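Long-range contact in thioesterase superfamily (Jannaschia sp., PDB 2OAF), which probably hydrolyses thioesters, as a hot-dog-fold member of the thioesterase superfamily whose own substrate is not established: residues V84-W95 with R107-F118. Numbering follows the deposited sequence.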
loop_
_atom_site.group_PDB
_atom_site.type_symbol
_atom_site.label_atom_id
_atom_site.label_comp_id
_atom_site.label_asym_id
_atom_site.label_seq_id
_atom_site.Cartn_x
_atom_site.Cartn_y
_atom_site.Cartn_z
ATOM N N VAL B 84 -5.468 -11.662 -11.403
ATOM C CA VAL B 84 -4.341 -12.169 -10.651
ATOM C C VAL B 84 -4.877 -12.662 -9.285
ATOM O O VAL B 84 -5.662 -11.975 -8.630
ATOM C CB VAL B 84 -3.305 -11.083 -10.464
ATOM C CG1 VAL B 84 -2.265 -11.533 -9.474
ATOM C CG2 VAL B 84 -2.624 -10.700 -11.861
ATOM N N THR B 85 -4.508 -13.873 -8.885
ATOM C CA THR B 85 -4.969 -14.420 -7.581
ATOM C C THR B 85 -3.834 -15.047 -6.792
ATOM O O THR B 85 -2.747 -15.285 -7.306
ATOM C CB THR B 85 -6.039 -15.487 -7.732
ATOM O OG1 THR B 85 -5.414 -16.719 -8.138
ATOM C CG2 THR B 85 -7.130 -15.064 -8.726
ATOM N N PRO B 86 -4.067 -15.334 -5.517
ATOM C CA PRO B 86 -3.080 -16.095 -4.761
ATOM C C PRO B 86 -2.931 -17.577 -5.088
ATOM O O PRO B 86 -2.133 -18.237 -4.423
ATOM C CB PRO B 86 -3.583 -15.982 -3.307
ATOM C CG PRO B 86 -4.494 -14.828 -3.291
ATOM C CD PRO B 86 -5.174 -14.915 -4.643
ATOM N N ARG B 87 -3.664 -18.095 -6.079
ATOM C CA ARG B 87 -3.583 -19.519 -6.406
ATOM C C ARG B 87 -2.247 -19.902 -7.023
ATOM O O ARG B 87 -1.901 -21.061 -7.016
ATOM C CB ARG B 87 -4.677 -19.944 -7.380
ATOM C CG ARG B 87 -6.109 -19.580 -6.996
ATOM C CD ARG B 87 -6.613 -20.541 -5.993
ATOM N NE ARG B 87 -8.038 -20.381 -5.720
ATOM C CZ ARG B 87 -8.649 -20.980 -4.709
ATOM N NH1 ARG B 87 -7.950 -21.764 -3.885
ATOM N NH2 ARG B 87 -9.943 -20.788 -4.508
ATOM N N HIS B 88 -1.508 -18.946 -7.593
ATOM C CA HIS B 88 -0.195 -19.242 -8.205
ATOM C C HIS B 88 0.754 -18.099 -7.977
ATOM O O HIS B 88 0.329 -17.001 -7.699
ATOM C CB HIS B 88 -0.340 -19.466 -9.704
ATOM C CG HIS B 88 -1.408 -20.444 -10.054
ATOM N ND1 HIS B 88 -1.278 -21.802 -9.812
ATOM C CD2 HIS B 88 -2.648 -20.263 -10.560
ATOM C CE1 HIS B 88 -2.387 -22.413 -10.189
ATOM N NE2 HIS B 88 -3.236 -21.504 -10.640
ATOM N N ILE B 89 2.042 -18.376 -8.087
ATOM C CA ILE B 89 3.064 -17.337 -8.150
ATOM C C ILE B 89 2.766 -16.462 -9.370
ATOM O O ILE B 89 2.373 -16.966 -10.417
ATOM C CB ILE B 89 4.519 -17.937 -8.345
ATOM C CG1 ILE B 89 5.014 -18.642 -7.088
ATOM C CG2 ILE B 89 5.557 -16.833 -8.681
ATOM C CD1 ILE B 89 5.336 -17.657 -5.985
ATOM N N LEU B 90 2.939 -15.166 -9.223
ATOM C CA LEU B 90 2.899 -14.231 -10.369
ATOM C C LEU B 90 4.310 -14.150 -10.921
ATOM O O LEU B 90 5.197 -13.602 -10.271
ATOM C CB LEU B 90 2.436 -12.833 -9.934
ATOM C CG LEU B 90 2.275 -11.750 -11.010
ATOM C CD1 LEU B 90 1.185 -12.112 -12.070
ATOM C CD2 LEU B 90 1.975 -10.396 -10.357
ATOM N N LYS B 91 4.514 -14.687 -12.111
ATOM C CA LYS B 91 5.812 -14.635 -12.758
ATOM C C LYS B 91 5.881 -13.403 -13.637
ATOM O O LYS B 91 5.167 -13.291 -14.663
ATOM C CB LYS B 91 6.037 -15.882 -13.607
ATOM C CG LYS B 91 5.924 -17.186 -12.849
ATOM C CD LYS B 91 7.254 -17.606 -12.287
ATOM C CE LYS B 91 7.205 -18.965 -11.583
ATOM N NZ LYS B 91 8.541 -19.372 -11.053
ATOM N N CYS B 92 6.735 -12.467 -13.247
ATOM C CA CYS B 92 6.861 -11.216 -13.961
ATOM C C CYS B 92 8.044 -11.288 -14.892
ATOM O O CYS B 92 9.178 -11.148 -14.486
ATOM C CB CYS B 92 6.987 -10.063 -12.992
ATOM S SG CYS B 92 5.514 -9.829 -11.963
ATOM N N HIS B 93 7.749 -11.499 -16.169
ATOM C CA HIS B 93 8.768 -11.564 -17.225
ATOM C C HIS B 93 9.123 -10.128 -17.593
ATOM O O HIS B 93 8.261 -9.362 -18.049
ATOM C CB HIS B 93 8.237 -12.283 -18.474
ATOM C CG HIS B 93 7.822 -13.700 -18.240
ATOM N ND1 HIS B 93 8.460 -14.769 -18.838
ATOM C CD2 HIS B 93 6.836 -14.228 -17.475
ATOM C CE1 HIS B 93 7.873 -15.891 -18.464
ATOM N NE2 HIS B 93 6.890 -15.594 -17.629
ATOM N N THR B 94 10.386 -9.762 -17.414
ATOM C CA THR B 94 10.781 -8.358 -17.389
ATOM C C THR B 94 11.985 -8.138 -18.283
ATOM O O THR B 94 12.978 -8.880 -18.209
ATOM C CB THR B 94 11.143 -7.950 -15.946
ATOM O OG1 THR B 94 10.046 -8.301 -15.113
ATOM C CG2 THR B 94 11.415 -6.442 -15.823
ATOM N N TRP B 95 11.915 -7.116 -19.122
ATOM C CA TRP B 95 13.053 -6.797 -19.965
ATOM C C TRP B 95 12.990 -5.371 -20.481
ATOM O O TRP B 95 11.912 -4.806 -20.576
ATOM C CB TRP B 95 13.122 -7.772 -21.159
ATOM C CG TRP B 95 12.051 -7.575 -22.170
ATOM C CD1 TRP B 95 12.175 -6.934 -23.356
ATOM C CD2 TRP B 95 10.675 -8.007 -22.085
ATOM N NE1 TRP B 95 10.976 -6.952 -24.029
ATOM C CE2 TRP B 95 10.036 -7.591 -23.272
ATOM C CE3 TRP B 95 9.924 -8.680 -21.116
ATOM C CZ2 TRP B 95 8.687 -7.842 -23.536
ATOM C CZ3 TRP B 95 8.574 -8.946 -21.382
ATOM C CH2 TRP B 95 7.971 -8.509 -22.581
ATOM N N ARG B 107 9.428 -3.496 -20.359
ATOM C CA ARG B 107 8.229 -4.304 -20.435
ATOM C C ARG B 107 8.181 -5.272 -19.268
ATOM O O ARG B 107 9.219 -5.805 -18.854
ATOM C CB ARG B 107 8.243 -5.100 -21.728
ATOM C CG ARG B 107 7.906 -4.302 -22.936
ATOM C CD ARG B 107 6.387 -4.087 -23.118
ATOM N NE ARG B 107 5.764 -5.287 -23.645
ATOM C CZ ARG B 107 5.151 -6.223 -22.923
ATOM N NH1 ARG B 107 5.008 -6.084 -21.621
ATOM N NH2 ARG B 107 4.671 -7.299 -23.525
ATOM N N VAL B 108 6.983 -5.480 -18.734
ATOM C CA VAL B 108 6.723 -6.534 -17.764
ATOM C C VAL B 108 5.420 -7.239 -18.161
ATOM O O VAL B 108 4.392 -6.571 -18.352
ATOM C CB VAL B 108 6.562 -6.002 -16.328
ATOM C CG1 VAL B 108 6.228 -7.155 -15.367
ATOM C CG2 VAL B 108 7.810 -5.216 -15.869
ATOM N N ASP B 109 5.470 -8.570 -18.300
ATOM C CA ASP B 109 4.277 -9.388 -18.487
ATOM C C ASP B 109 4.128 -10.142 -17.173
ATOM O O ASP B 109 5.062 -10.849 -16.713
ATOM C CB ASP B 109 4.385 -10.433 -19.603
ATOM C CG ASP B 109 4.348 -9.846 -21.011
ATOM O OD1 ASP B 109 4.107 -8.629 -21.172
ATOM O OD2 ASP B 109 4.563 -10.635 -21.971
ATOM N N GLY B 110 2.947 -10.034 -16.592
ATOM C CA GLY B 110 2.627 -10.757 -15.354
ATOM C C GLY B 110 1.856 -11.991 -15.763
ATOM O O GLY B 110 0.789 -11.865 -16.373
ATOM N N VAL B 111 2.419 -13.169 -15.465
ATOM C CA VAL B 111 1.912 -14.453 -15.961
ATOM C C VAL B 111 1.667 -15.402 -14.814
ATOM O O VAL B 111 2.522 -15.525 -13.931
ATOM C CB VAL B 111 2.946 -15.088 -16.928
ATOM C CG1 VAL B 111 2.390 -16.382 -17.496
ATOM C CG2 VAL B 111 3.294 -14.074 -18.049
ATOM N N GLN B 112 0.480 -16.012 -14.774
ATOM C CA GLN B 112 0.124 -16.955 -13.718
ATOM C C GLN B 112 -0.339 -18.266 -14.311
ATOM O O GLN B 112 -1.326 -18.291 -15.049
ATOM C CB GLN B 112 -0.990 -16.401 -12.820
ATOM C CG GLN B 112 -0.517 -15.412 -11.798
ATOM C CD GLN B 112 -1.469 -15.265 -10.632
ATOM O OE1 GLN B 112 -2.678 -15.147 -10.810
ATOM N NE2 GLN B 112 -0.908 -15.201 -9.427
ATOM N N ASP B 113 0.373 -19.346 -13.994
ATOM C CA ASP B 113 0.091 -20.627 -14.588
ATOM C C ASP B 113 0.049 -20.537 -16.110
ATOM O O ASP B 113 -0.790 -21.158 -16.789
ATOM C CB ASP B 113 -1.189 -21.186 -14.010
ATOM C CG ASP B 113 -1.005 -22.577 -13.483
ATOM O OD1 ASP B 113 0.121 -22.879 -13.063
ATOM O OD2 ASP B 113 -1.989 -23.325 -13.449
ATOM N N GLY B 114 1.001 -19.781 -16.651
ATOM C CA GLY B 114 1.118 -19.570 -18.101
ATOM C C GLY B 114 0.144 -18.642 -18.778
ATOM O O GLY B 114 0.280 -18.376 -19.973
ATOM N N VAL B 115 -0.850 -18.157 -18.036
ATOM C CA VAL B 115 -1.797 -17.179 -18.542
ATOM C C VAL B 115 -1.243 -15.776 -18.337
ATOM O O VAL B 115 -0.865 -15.408 -17.216
ATOM C CB VAL B 115 -3.153 -17.251 -17.766
ATOM C CG1 VAL B 115 -4.183 -16.239 -18.334
ATOM C CG2 VAL B 115 -3.721 -18.684 -17.788
ATOM N N THR B 116 -1.227 -14.971 -19.396
ATOM C CA THR B 116 -0.770 -13.593 -19.285
ATOM C C THR B 116 -1.887 -12.748 -18.703
ATOM O O THR B 116 -2.902 -12.499 -19.336
ATOM C CB THR B 116 -0.340 -13.048 -20.640
ATOM O OG1 THR B 116 0.726 -13.856 -21.115
ATOM C CG2 THR B 116 0.127 -11.574 -20.531
ATOM N N CYS B 117 -1.707 -12.378 -17.445
ATOM C CA CYS B 117 -2.705 -11.619 -16.716
ATOM C C CYS B 117 -2.621 -10.139 -17.038
ATOM O O CYS B 117 -3.652 -9.453 -17.100
ATOM C CB CYS B 117 -2.539 -11.833 -15.225
ATOM S SG CYS B 117 -2.758 -13.586 -14.818
ATOM N N PHE B 118 -1.402 -9.616 -17.152
ATOM C CA PHE B 118 -1.239 -8.214 -17.557
ATOM C C PHE B 118 0.040 -7.998 -18.354
ATOM O O PHE B 118 0.984 -8.766 -18.267
ATOM C CB PHE B 118 -1.301 -7.241 -16.370
ATOM C CG PHE B 118 -0.169 -7.381 -15.372
ATOM C CD1 PHE B 118 1.094 -6.894 -15.644
ATOM C CD2 PHE B 118 -0.387 -7.984 -14.155
ATOM C CE1 PHE B 118 2.136 -7.034 -14.733
ATOM C CE2 PHE B 118 0.629 -8.074 -13.209
ATOM C CZ PHE B 118 1.907 -7.602 -13.514
HETATM O O HOH W 1 2.596 -18.862 -12.362
#
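Lys91, His93 and Trp95 pair with Val111, Asp109 and Arg107 through two backbone hydrogen bonds each, a six-bond antiparallel ladder between strands 90-95 and 107-112, whose axes run at 153°. Trp95 and Arg107 lie side by side: Arg107 CB sits over one face of the indole, 3.4 Å from the centroid of its six-membered ring in a CH-pi contact. Bends at chi2 and chi3 then curl the arginine chain back, bringing a face of its guanidinium over Trp95 CH2, the two planes 56° apart. NH1 and NH2 both grip one oxygen, Asp109 OD1, with Arg107 NH1 at 2.7 Å, while Asp109 OD2 has its own salt bridge to Arg12. An alanine at Arg107 would keep the CB contact but would probably leave Asp109 OD1 without its charged mate and take away the guanidinium packed against Trp95 CH2. Further along this face, His93 CD2 touches Val111 CG2 at 3.6 Å.

Beyond the ladder, the extended Gln112 side chain turns its amide on the loop backbone: OE1 accepts from Thr85 N at 2.9 Å and NE2 gives a fairly straight bond to Thr85 O, lying in both the amide and carbonyl planes. Gln112 thus ties down the start of the type I turn Thr85-His88. Nearby, the Asp113 carboxylate stacks on the His88 ring, their planes 14° apart, and a water links Ile89 O to Asp113 N.

On the opposite face, Cys92 CB meets Val108 CG1 at 3.8 Å and Leu90 CD2 reaches the edge of the Phe118 ring. Leu90, Cys92, Thr94 and Val108 pack against helix 39-54, the long helix wrapped by the hot-dog sheet; strand 17-21 borders 90-99, and 115-128 continues the sheet beyond 103-112.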